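Side-chain contacts in aldehyde dehydrogenase family protein (Pseudomonas syringae pv. tomato, PDB 5IUV), which probably oxidises indole-3-acetaldehyde to the auxin indole-3-acetic acid with NAD+ as cofactor, a step in the auxin synthesis that contributes to the bacterium's virulence: residues 292-297 and 302-307; 351-356 and 403-408; 321-326 and 367-372; 117-122 and 170-175. One frame throughout, in Å; residues are numbered along the deposited sequence.

Contact 1 of 4, residues 292-297 and 302-307; sequences SAIAFN and CTAGSR. With NAD (nicotinamide-adenine-dinucleotide), chain C.
Gly-305 N donates to Ala-293 O at 3.0 Å, a bond bent to 148° at the hydrogen that reaches the oxygen from well above the carbonyl plane (56° out of it). This carbonyl belongs to the last turn of helix 283-295, just before Phe-296 departs from helical angles, and the returning chain supplies its donor. The CA of Ala-304 presses on the same oxygen, 3.3 Å from Ala-293 O, in a CA-H...O contact, so two successive residues of the loop close round one acceptor. Gly-305 sits at the centre of an inverse gamma turn, which bends the chain as it passes the helix.

The side chains add a thin apolar layer. Ala-293 CB rests against the backbone of Gly-305, 3.9 Å from Gly-305 N. Ile-294 extends CG1 anti to its own nitrogen (chi1 -166°), and this carries CD1 alongside the loop, where it meets Ser-306 CA at 3.9 Å and Ala-304 CB at 4.2 Å.

At the head of segment 302-307 Cys-302 lies against the cofactor: Cys-302 SG stands 3.4 Å from C4N of the nicotinamide. Cys-302 also contacts indole-3-acetate when that product is bound, and its position is consistent with the nucleophile of the aldehyde dehydrogenase family. The helix end thus packs against the loop that carries Cys-302 to the nicotinamide, part of the active site of the family.

Contact 2 of 4, residues 351-356 and 403-408; sequences NTVLSY and FGPVLS. With NAD (nicotinamide-adenine-dinucleotide), chain C.
Val-353 and Val-406 pass each other in opposite directions, one side chain coming from helix 347-362 and the other from the first residue of strand 406-412. Their meeting point is Val-353 CG1 against Val-406 CG2, 4.0 Å apart. The two branches of Val-353 share the work. With CG1 anti to the backbone nitrogen (chi1 174°), that methyl leans over the strand side and also skirts the ring of Pro-405, 4.5 Å from Pro-405 CD. CG2 points the other way along the partner chain and settles on bare backbone, 3.9 Å from Gly-404 CA and 4.0 Å from Phe-403 O. Val-353 therefore rides on four consecutive residues. The chain beneath it is bent: Pro-405 centres an inverse gamma turn, closed by a weak bond from Val-406 N to Gly-404 O.

Phe-403 is turned quite differently. Its backbone carbonyl faces the valine, but its ring leads away to the cofactor and lies against the nicotinamide ribose. C3D of NAD stands 4.1 Å above the plane of the Phe-403 ring, displaced toward the rim. Closer still, Phe-403 CE1 comes within 3.6 Å of NAD C2D, while Phe-403 CE2 approaches NAD C5D at 3.8 Å, so the ring runs along the sugar from C2D to the exocyclic C5D. Trp-167 meets the same ring with its plane nearly perpendicular.

One short run of chain thus has a helix packed on its backbone and a ribose on its aromatic side chain, an alpha/beta layer that ends in one wall of the NAD pocket.

Contact 3 of 4, residues 321-326 and 367-372; sequences MVIEAL and LVAGGK
Ile-323 faces Val-368 and Ala-369 from helix 312-326, and its side chain can be followed outward as a worked case of a helix resting on an edge strand. CB points at the strand, with the nearest backbones, those of Ile-323 and Ala-369, 6.7 Å apart from CA to CA. At CB the chain forks. The CG2 branch is short and ends against a single methyl, Ile-323 CG2 to Ala-369 CB at 4.4 Å. The other branch leaves with CG1 anti to the carbonyl carbon (chi1 -64°) and then runs on extended (chi2 172°). CG1 itself serves mainly as a stem. Its tip does the touching: Ile-323 CD1 lies 4.1 Å from Val-368 CG2 and equally far from Val-368 O, so it settles partly on a methyl and partly on the peptide. The two branched side chains cross at about a right angle, and only one methyl of each takes part in their meeting.

Two neighbouring strand residues can face the same helix because Val-368 and Ala-369 form a classic beta bulge opposite Ile-387 of strand 382-389. Leu-326, further along the helix on the same side, reaches beyond the edge to touch Ile-387 and Pro-385, which ties the helix to the next strand as well.

The contact is made wholly of methyl groups against methyls and backbone, at ordinary or slightly loose van der Waals distances. It gains its energy from dispersion and from the water it displaces at a half-buried margin of the fold, and nothing directional in it fixes an exact register.

Contact 4 of 4, residues 117-122 and 170-175; sequences LGVDIP and PLMMAC
Asp-120 presents the flat group of this contact, a carboxylate with the methyl of Met-172 near it: Met-172 CE stands 4.2 Å from Asp-120 CG. At its end, Asp-120 OD2 accepts a hydrogen bond from a water 2.5 Å away, and that water in turn accepts from Met-172 N at 2.9 Å. The same OD2 has a salt bridge with Lys-111, its stronger partner. The first turn of helix 170-183 thus reaches the carboxylate through water, and the positive end of that helix, together with the lysine, would be expected to favour the charged form.

Helices 113-134 and 170-183 run side by side here, their short axes 8.3 Å apart and inclined at 31°. The second of them links strands 149-164 and 187-191, which pair in parallel, as the helix of a beta-alpha-beta crossover in the NAD-binding, Rossmann-like domain. The first is locally widened by a pi-type turn at 117-120.

Met-172 lies against the end of that turn. It is extended until a bend at chi3 (-41°) tips CE onto the backbone, 3.5 Å from Asp-120 CA and 3.6 Å from Val-119 O, with Val-119 CG1 beside it at 3.9 Å. One residue further along the first helix, Ile-121 meets Leu-171 at a slant, the two touching through their ends, Ile-121 CD1 to Leu-171 CD2, at a close 3.5 Å. Leu-171 also touches helix 198-210 through Thr-199 and Ile-203.

In the fold
Along the chain contact 4 comes first and contact 1 second, followed by contacts 3 and 2, whose segments alternate. Contacts 1, 2 and 3 form one cluster, their centres 12 to 14 Å apart, around the sheet that contains strands 307-311, 382-389 and 406-412. Ser-306 of contact 1 probably bonds through its backbone to Ser-408 of contact 2, and Leu-326 of contact 3 packs on Ile-294. Contact 4 belongs to the helices of the other large sheet, its centre 28 Å from that of contact 3, and meets contact 1 through Phe-296 and Val-119. NAD touches Cys-302, Phe-403 and Met-173, so the segments of contacts 1, 2 and 4 each reach the cofactor while contact 3 lies peripherally.

Contact 1 of 4, residues 292-297 and 302-307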
# COMPACT_ATOMS: atom_id res chain seq x y z
N SER A 292 -4.11 32.66 -17.68
CA SER A 292 -4.35 31.36 -18.29
C SER A 292 -5.44 30.60 -17.54
O SER A 292 -6.28 29.93 -18.14
CB SER A 292 -3.06 30.53 -18.35
OG SER A 292 -3.31 29.23 -18.84
N ALA A 293 -5.42 30.73 -16.21
CA ALA A 293 -6.37 30.02 -15.35
C ALA A 293 -7.82 30.38 -15.65
O ALA A 293 -8.73 29.60 -15.34
CB ALA A 293 -6.07 30.31 -13.88
N ILE A 294 -8.05 31.54 -16.25
CA ILE A 294 -9.43 31.96 -16.51
C ILE A 294 -9.74 32.01 -18.01
O ILE A 294 -10.91 31.92 -18.40
CB ILE A 294 -9.72 33.34 -15.86
CG1 ILE A 294 -11.23 33.62 -15.83
CG2 ILE A 294 -8.96 34.45 -16.56
CD1 ILE A 294 -12.03 32.56 -15.08
N ALA A 295 -8.72 32.12 -18.85
CA ALA A 295 -8.97 32.26 -20.29
C ALA A 295 -8.85 30.94 -21.05
O ALA A 295 -9.41 30.80 -22.14
CB ALA A 295 -8.03 33.29 -20.90
N PHE A 296 -8.10 29.98 -20.50
CA PHE A 296 -7.92 28.71 -21.20
C PHE A 296 -9.26 28.01 -21.38
O PHE A 296 -10.07 27.95 -20.44
CB PHE A 296 -6.95 27.78 -20.47
CG PHE A 296 -6.77 26.45 -21.17
CD1 PHE A 296 -6.05 26.37 -22.36
CD2 PHE A 296 -7.31 25.29 -20.64
CE1 PHE A 296 -5.88 25.15 -23.00
CE2 PHE A 296 -7.15 24.07 -21.28
CZ PHE A 296 -6.43 24.00 -22.46
N ASN A 297 -9.48 27.49 -22.58
CA ASN A 297 -10.75 26.88 -22.96
C ASN A 297 -11.95 27.76 -22.64
O ASN A 297 -12.97 27.28 -22.14
CB ASN A 297 -10.93 25.52 -22.27
CG ASN A 297 -11.92 24.62 -23.01
OD1 ASN A 297 -11.89 24.55 -24.24
ND2 ASN A 297 -12.80 23.96 -22.27
N CYS A 302 -13.84 23.42 -15.08
CA CYS A 302 -14.34 23.24 -13.72
C CYS A 302 -13.41 23.88 -12.69
O CYS A 302 -13.87 24.50 -11.72
CB CYS A 302 -14.51 21.76 -13.43
SG CYS A 302 -12.99 20.77 -13.59
N THR A 303 -12.11 23.73 -12.91
CA THR A 303 -11.11 24.31 -12.03
C THR A 303 -10.59 25.67 -12.47
O THR A 303 -9.48 26.05 -12.10
CB THR A 303 -9.91 23.39 -11.87
OG1 THR A 303 -9.41 23.05 -13.17
CG2 THR A 303 -10.32 22.13 -11.16
N ALA A 304 -11.36 26.40 -13.28
CA ALA A 304 -10.93 27.74 -13.68
C ALA A 304 -10.64 28.55 -12.43
O ALA A 304 -11.37 28.46 -11.44
CB ALA A 304 -11.98 28.43 -14.54
N GLY A 305 -9.54 29.30 -12.44
CA GLY A 305 -9.19 30.15 -11.32
C GLY A 305 -10.05 31.40 -11.36
O GLY A 305 -9.56 32.47 -11.71
N SER A 306 -11.32 31.26 -11.01
CA SER A 306 -12.30 32.33 -11.23
C SER A 306 -12.32 33.37 -10.10
O SER A 306 -12.84 34.46 -10.28
CB SER A 306 -13.70 31.73 -11.41
OG SER A 306 -14.00 30.84 -10.35
N ARG A 307 -11.74 33.02 -8.95
CA ARG A 307 -11.51 34.00 -7.89
C ARG A 307 -10.02 34.17 -7.69
O ARG A 307 -9.33 33.25 -7.27
CB ARG A 307 -12.17 33.58 -6.57
CG ARG A 307 -13.69 33.61 -6.60
CD ARG A 307 -14.26 33.27 -5.23
NE ARG A 307 -13.95 31.90 -4.84
CZ ARG A 307 -13.80 31.51 -3.58
NH1 ARG A 307 -13.94 32.38 -2.59
NH2 ARG A 307 -13.51 30.24 -3.31
PA NAD C . -24.97 19.47 -16.88
O1A NAD C . -25.11 19.23 -15.43
O2A NAD C . -26.06 20.34 -17.47
O5B NAD C . -24.93 18.10 -17.66
C5B NAD C . -23.83 17.17 -17.66
C4B NAD C . -24.31 15.91 -18.33
O4B NAD C . -25.48 15.42 -17.63
C3B NAD C . -24.72 15.99 -19.80
O3B NAD C . -24.36 14.80 -20.50
C2B NAD C . -26.24 16.14 -19.73
O2B NAD C . -26.88 15.70 -20.92
C1B NAD C . -26.55 15.26 -18.53
N9A NAD C . -27.80 15.53 -17.82
C8A NAD C . -28.50 16.71 -17.77
N7A NAD C . -29.64 16.63 -17.13
C5A NAD C . -29.69 15.31 -16.71
C6A NAD C . -30.62 14.60 -15.93
N6A NAD C . -31.77 15.12 -15.48
N1A NAD C . -30.34 13.31 -15.64
C2A NAD C . -29.21 12.77 -16.12
N3A NAD C . -28.27 13.33 -16.88
C4A NAD C . -28.56 14.62 -17.13
O3 NAD C . -23.56 20.17 -17.17
PN NAD C . -22.84 20.74 -18.49
O1N NAD C . -23.49 22.04 -18.79
O2N NAD C . -22.83 19.68 -19.52
O5D NAD C . -21.33 20.93 -18.01
C5D NAD C . -20.89 22.09 -17.27
C4D NAD C . -20.72 21.68 -15.83
O4D NAD C . -19.74 20.62 -15.74
C3D NAD C . -20.19 22.78 -14.91
O3D NAD C . -20.95 22.81 -13.70
C2D NAD C . -18.74 22.32 -14.67
O2D NAD C . -18.15 22.73 -13.44
C1D NAD C . -18.88 20.78 -14.67
N1N NAD C . -17.54 20.13 -14.97
C2N NAD C . -16.96 19.42 -13.88
C3N NAD C . -15.77 18.74 -14.07
C7N NAD C . -15.06 18.03 -12.95
O7N NAD C . -15.43 18.20 -11.77
N7N NAD C . -13.99 17.33 -13.24
C4N NAD C . -15.16 18.78 -15.33
C5N NAD C . -15.73 19.51 -16.37
C6N NAD C . -16.93 20.17 -16.17

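Contact 2 of 4, residues 351-356 and 403-408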
# COMPACT_ATOMS: atom_id res chain seq x y z
N ASN A 351 -25.23 33.56 -23.39
CA ASN A 351 -26.18 34.46 -22.75
C ASN A 351 -26.10 34.37 -21.23
O ASN A 351 -26.30 35.37 -20.54
CB ASN A 351 -27.60 34.17 -23.25
CG ASN A 351 -27.85 34.77 -24.62
OD1 ASN A 351 -27.11 35.64 -25.07
ND2 ASN A 351 -28.90 34.31 -25.30
N THR A 352 -25.80 33.18 -20.71
CA THR A 352 -25.53 33.02 -19.29
C THR A 352 -24.32 33.85 -18.88
O THR A 352 -24.35 34.56 -17.87
CB THR A 352 -25.29 31.55 -18.90
OG1 THR A 352 -26.42 30.76 -19.27
CG2 THR A 352 -25.05 31.42 -17.41
N VAL A 353 -23.24 33.74 -19.65
CA VAL A 353 -22.00 34.45 -19.36
C VAL A 353 -22.22 35.96 -19.38
O VAL A 353 -21.77 36.67 -18.49
CB VAL A 353 -20.88 34.06 -20.35
CG1 VAL A 353 -19.64 34.90 -20.11
CG2 VAL A 353 -20.56 32.58 -20.24
N LEU A 354 -22.93 36.43 -20.40
CA LEU A 354 -23.24 37.85 -20.55
C LEU A 354 -24.11 38.38 -19.41
O LEU A 354 -23.99 39.54 -19.00
CB LEU A 354 -23.92 38.12 -21.89
CG LEU A 354 -23.02 38.05 -23.13
CD1 LEU A 354 -23.82 38.27 -24.40
CD2 LEU A 354 -21.90 39.08 -23.02
N SER A 355 -24.99 37.53 -18.90
CA SER A 355 -25.86 37.90 -17.79
C SER A 355 -25.06 38.01 -16.49
O SER A 355 -25.37 38.83 -15.63
CB SER A 355 -27.00 36.90 -17.65
OG SER A 355 -27.80 37.22 -16.53
N TYR A 356 -24.04 37.17 -16.34
CA TYR A 356 -23.17 37.26 -15.16
C TYR A 356 -22.30 38.52 -15.23
O TYR A 356 -22.07 39.18 -14.21
CB TYR A 356 -22.31 36.00 -15.01
CG TYR A 356 -22.99 34.91 -14.20
CD1 TYR A 356 -23.25 35.09 -12.85
CD2 TYR A 356 -23.38 33.71 -14.79
CE1 TYR A 356 -23.87 34.11 -12.10
CE2 TYR A 356 -24.00 32.72 -14.05
CZ TYR A 356 -24.25 32.92 -12.70
OH TYR A 356 -24.86 31.95 -11.94
N PHE A 403 -18.64 29.84 -15.62
CA PHE A 403 -18.24 28.97 -16.73
C PHE A 403 -18.08 29.77 -18.02
O PHE A 403 -18.50 29.35 -19.10
CB PHE A 403 -19.24 27.83 -16.93
CG PHE A 403 -18.59 26.51 -17.20
CD1 PHE A 403 -17.63 26.01 -16.33
CD2 PHE A 403 -18.92 25.76 -18.31
CE1 PHE A 403 -17.03 24.79 -16.57
CE2 PHE A 403 -18.33 24.54 -18.56
CZ PHE A 403 -17.37 24.05 -17.68
N GLY A 404 -17.45 30.93 -17.89
CA GLY A 404 -17.01 31.72 -19.01
C GLY A 404 -15.70 32.36 -18.58
O GLY A 404 -15.27 32.16 -17.44
N PRO A 405 -15.07 33.14 -19.47
CA PRO A 405 -13.77 33.73 -19.10
C PRO A 405 -13.94 35.00 -18.27
O PRO A 405 -13.50 36.07 -18.69
CB PRO A 405 -13.13 34.03 -20.45
CG PRO A 405 -14.31 34.33 -21.35
CD PRO A 405 -15.47 33.50 -20.84
N VAL A 406 -14.57 34.88 -17.11
CA VAL A 406 -14.87 36.02 -16.25
C VAL A 406 -14.15 35.90 -14.90
O VAL A 406 -14.44 35.00 -14.12
CB VAL A 406 -16.38 36.16 -16.00
CG1 VAL A 406 -16.67 37.36 -15.11
CG2 VAL A 406 -17.13 36.28 -17.33
N LEU A 407 -13.22 36.81 -14.64
CA LEU A 407 -12.41 36.77 -13.42
C LEU A 407 -12.90 37.75 -12.35
O LEU A 407 -13.21 38.91 -12.66
CB LEU A 407 -10.94 37.07 -13.75
CG LEU A 407 -9.91 36.99 -12.63
CD1 LEU A 407 -9.86 35.59 -12.05
CD2 LEU A 407 -8.53 37.40 -13.13
N SER A 408 -12.96 37.28 -11.11
CA SER A 408 -13.23 38.16 -9.97
C SER A 408 -11.95 38.38 -9.17
O SER A 408 -11.25 37.42 -8.82
CB SER A 408 -14.32 37.59 -9.06
OG SER A 408 -15.57 37.54 -9.73
PA NAD C . -24.97 19.47 -16.88
O1A NAD C . -25.11 19.23 -15.43
O2A NAD C . -26.06 20.34 -17.47
O5B NAD C . -24.93 18.10 -17.66
C5B NAD C . -23.83 17.17 -17.66
C4B NAD C . -24.31 15.91 -18.33
O4B NAD C . -25.48 15.42 -17.63
C3B NAD C . -24.72 15.99 -19.80
O3B NAD C . -24.36 14.80 -20.50
C2B NAD C . -26.24 16.14 -19.73
O2B NAD C . -26.88 15.70 -20.92
C1B NAD C . -26.55 15.26 -18.53
N9A NAD C . -27.80 15.53 -17.82
C8A NAD C . -28.50 16.71 -17.77
N7A NAD C . -29.64 16.63 -17.13
C5A NAD C . -29.69 15.31 -16.71
C6A NAD C . -30.62 14.60 -15.93
N6A NAD C . -31.77 15.12 -15.48
N1A NAD C . -30.34 13.31 -15.64
C2A NAD C . -29.21 12.77 -16.12
N3A NAD C . -28.27 13.33 -16.88
C4A NAD C . -28.56 14.62 -17.13
O3 NAD C . -23.56 20.17 -17.17
PN NAD C . -22.84 20.74 -18.49
O1N NAD C . -23.49 22.04 -18.79
O2N NAD C . -22.83 19.68 -19.52
O5D NAD C . -21.33 20.93 -18.01
C5D NAD C . -20.89 22.09 -17.27
C4D NAD C . -20.72 21.68 -15.83
O4D NAD C . -19.74 20.62 -15.74
C3D NAD C . -20.19 22.78 -14.91
O3D NAD C . -20.95 22.81 -13.70
C2D NAD C . -18.74 22.32 -14.67
O2D NAD C . -18.15 22.73 -13.44
C1D NAD C . -18.88 20.78 -14.67
N1N NAD C . -17.54 20.13 -14.97
C2N NAD C . -16.96 19.42 -13.88
C3N NAD C . -15.77 18.74 -14.07
C7N NAD C . -15.06 18.03 -12.95
O7N NAD C . -15.43 18.20 -11.77
N7N NAD C . -13.99 17.33 -13.24
C4N NAD C . -15.16 18.78 -15.33
C5N NAD C . -15.73 19.51 -16.37
C6N NAD C . -16.93 20.17 -16.17

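Contact 3 of 4, residues 321-326 and 367-372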
# COMPACT_ATOMS: atom_id res chain seq x y z
N MET A 321 -0.34 43.60 -14.31
CA MET A 321 0.37 42.47 -14.91
C MET A 321 -0.63 41.41 -15.40
O MET A 321 -0.42 40.79 -16.44
CB MET A 321 1.35 41.85 -13.91
CG MET A 321 2.38 42.83 -13.37
SD MET A 321 3.41 42.13 -12.06
CE MET A 321 4.21 40.80 -12.96
N VAL A 322 -1.70 41.21 -14.63
CA VAL A 322 -2.71 40.22 -14.98
C VAL A 322 -3.53 40.69 -16.19
O VAL A 322 -3.85 39.89 -17.08
CB VAL A 322 -3.65 39.93 -13.79
CG1 VAL A 322 -4.79 39.01 -14.20
CG2 VAL A 322 -2.87 39.33 -12.63
N ILE A 323 -3.85 41.98 -16.23
CA ILE A 323 -4.54 42.56 -17.37
C ILE A 323 -3.72 42.43 -18.66
O ILE A 323 -4.24 42.04 -19.69
CB ILE A 323 -4.87 44.04 -17.13
CG1 ILE A 323 -5.84 44.16 -15.96
CG2 ILE A 323 -5.46 44.68 -18.38
CD1 ILE A 323 -6.08 45.58 -15.52
N GLU A 324 -2.42 42.73 -18.58
CA GLU A 324 -1.57 42.62 -19.76
C GLU A 324 -1.45 41.17 -20.23
O GLU A 324 -1.48 40.90 -21.43
CB GLU A 324 -0.18 43.19 -19.48
CG GLU A 324 0.76 43.07 -20.67
CD GLU A 324 1.98 43.97 -20.57
OE1 GLU A 324 2.44 44.22 -19.43
OE2 GLU A 324 2.47 44.43 -21.62
N ALA A 325 -1.33 40.24 -19.28
CA ALA A 325 -1.26 38.83 -19.63
C ALA A 325 -2.55 38.36 -20.26
O ALA A 325 -2.54 37.59 -21.22
CB ALA A 325 -0.94 37.98 -18.40
N LEU A 326 -3.68 38.83 -19.73
CA LEU A 326 -4.97 38.38 -20.22
C LEU A 326 -5.21 38.91 -21.63
O LEU A 326 -5.92 38.28 -22.42
CB LEU A 326 -6.10 38.83 -19.29
CG LEU A 326 -7.40 38.07 -19.58
CD1 LEU A 326 -7.28 36.60 -19.18
CD2 LEU A 326 -8.60 38.72 -18.92
N LEU A 367 -15.41 46.88 -13.72
CA LEU A 367 -14.87 46.31 -14.95
C LEU A 367 -13.53 46.94 -15.28
O LEU A 367 -13.43 48.15 -15.42
CB LEU A 367 -15.84 46.52 -16.12
CG LEU A 367 -15.41 45.90 -17.45
CD1 LEU A 367 -15.50 44.39 -17.39
CD2 LEU A 367 -16.23 46.43 -18.62
N VAL A 368 -12.48 46.12 -15.38
CA VAL A 368 -11.16 46.65 -15.73
C VAL A 368 -10.60 46.04 -17.01
O VAL A 368 -9.55 46.47 -17.48
CB VAL A 368 -10.15 46.45 -14.59
CG1 VAL A 368 -10.59 47.20 -13.34
CG2 VAL A 368 -9.96 44.96 -14.31
N ALA A 369 -11.29 45.04 -17.56
CA ALA A 369 -10.86 44.43 -18.82
C ALA A 369 -11.98 43.65 -19.48
O ALA A 369 -12.79 43.02 -18.81
CB ALA A 369 -9.66 43.52 -18.59
N GLY A 370 -12.02 43.70 -20.81
CA GLY A 370 -13.00 42.95 -21.58
C GLY A 370 -14.42 43.41 -21.33
O GLY A 370 -14.68 44.61 -21.21
N GLY A 371 -15.35 42.46 -21.28
CA GLY A 371 -16.71 42.76 -20.88
C GLY A 371 -17.78 42.64 -21.95
O GLY A 371 -18.97 42.83 -21.67
N LYS A 372 -17.39 42.30 -23.18
CA LYS A 372 -18.34 42.30 -24.29
C LYS A 372 -18.30 41.02 -25.13
O LYS A 372 -17.28 40.34 -25.23
CB LYS A 372 -18.08 43.50 -25.21
CG LYS A 372 -18.18 44.85 -24.52
CD LYS A 372 -17.71 45.98 -25.44
CE LYS A 372 -16.25 45.81 -25.85
NZ LYS A 372 -15.32 45.78 -24.68

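Contact 4 of 4, residues 117-122 and 170-175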
# COMPACT_ATOMS: atom_id res chain seq x y z
N LEU A 117 -6.00 19.33 -30.43
CA LEU A 117 -4.92 18.49 -30.91
C LEU A 117 -3.81 18.32 -29.87
O LEU A 117 -3.25 17.23 -29.72
CB LEU A 117 -4.35 19.08 -32.20
CG LEU A 117 -3.49 18.19 -33.10
CD1 LEU A 117 -4.30 17.01 -33.62
CD2 LEU A 117 -2.91 19.00 -34.25
N GLY A 118 -3.51 19.40 -29.14
CA GLY A 118 -2.41 19.41 -28.19
C GLY A 118 -2.76 19.01 -26.77
O GLY A 118 -1.89 18.53 -26.03
N VAL A 119 -4.00 19.20 -26.36
CA VAL A 119 -4.37 18.90 -24.98
C VAL A 119 -5.39 17.78 -24.88
O VAL A 119 -5.16 16.78 -24.19
CB VAL A 119 -4.92 20.16 -24.26
CG1 VAL A 119 -5.38 19.82 -22.85
CG2 VAL A 119 -3.86 21.25 -24.23
N ASP A 120 -6.52 17.92 -25.58
CA ASP A 120 -7.64 17.00 -25.42
C ASP A 120 -7.38 15.57 -25.89
O ASP A 120 -7.54 14.62 -25.12
CB ASP A 120 -8.87 17.54 -26.14
CG ASP A 120 -9.39 18.81 -25.51
OD1 ASP A 120 -8.67 19.84 -25.58
OD2 ASP A 120 -10.51 18.78 -24.95
N ILE A 121 -6.99 15.41 -27.15
CA ILE A 121 -6.76 14.07 -27.67
C ILE A 121 -5.61 13.37 -26.91
O ILE A 121 -5.80 12.27 -26.42
CB ILE A 121 -6.45 14.07 -29.20
CG1 ILE A 121 -7.54 14.81 -29.99
CG2 ILE A 121 -6.24 12.65 -29.71
CD1 ILE A 121 -8.95 14.50 -29.62
N PRO A 122 -4.42 14.02 -26.79
CA PRO A 122 -3.37 13.35 -26.01
C PRO A 122 -3.76 13.08 -24.55
O PRO A 122 -3.31 12.09 -23.98
CB PRO A 122 -2.21 14.36 -26.06
CG PRO A 122 -2.44 15.13 -27.30
CD PRO A 122 -3.93 15.27 -27.39
N PRO A 170 -15.05 17.00 -24.02
CA PRO A 170 -15.88 15.82 -24.33
C PRO A 170 -15.11 14.51 -24.34
O PRO A 170 -15.48 13.57 -23.63
CB PRO A 170 -16.43 16.14 -25.74
CG PRO A 170 -16.35 17.62 -25.85
CD PRO A 170 -15.14 18.03 -25.06
N LEU A 171 -14.06 14.43 -25.15
CA LEU A 171 -13.31 13.18 -25.23
C LEU A 171 -12.49 12.92 -23.97
O LEU A 171 -12.47 11.80 -23.46
CB LEU A 171 -12.39 13.17 -26.46
CG LEU A 171 -11.55 11.89 -26.61
CD1 LEU A 171 -12.46 10.67 -26.71
CD2 LEU A 171 -10.65 11.97 -27.83
N MET A 172 -11.83 13.95 -23.45
CA MET A 172 -10.96 13.75 -22.30
C MET A 172 -11.75 13.30 -21.07
O MET A 172 -11.32 12.37 -20.39
CB MET A 172 -10.16 15.01 -21.97
CG MET A 172 -9.03 14.72 -21.00
SD MET A 172 -8.11 16.16 -20.43
CE MET A 172 -7.98 17.12 -21.93
N MET A 173 -12.87 13.95 -20.79
CA MET A 173 -13.72 13.56 -19.65
C MET A 173 -14.29 12.16 -19.83
O MET A 173 -14.40 11.41 -18.86
CB MET A 173 -14.88 14.54 -19.44
CG MET A 173 -14.48 15.92 -18.92
SD MET A 173 -13.63 15.88 -17.33
CE MET A 173 -11.94 16.17 -17.86
N ALA A 174 -14.67 11.82 -21.06
CA ALA A 174 -15.13 10.46 -21.33
C ALA A 174 -14.02 9.47 -20.98
O ALA A 174 -14.27 8.45 -20.35
CB ALA A 174 -15.55 10.30 -22.80
N CYS A 175 -12.79 9.79 -21.37
CA CYS A 175 -11.65 8.91 -21.14
C CYS A 175 -11.24 8.82 -19.67
O CYS A 175 -10.77 7.77 -19.22
CB CYS A 175 -10.45 9.36 -21.98
SG CYS A 175 -10.67 9.03 -23.75
O HOH W 1 -11.78 16.60 -24.72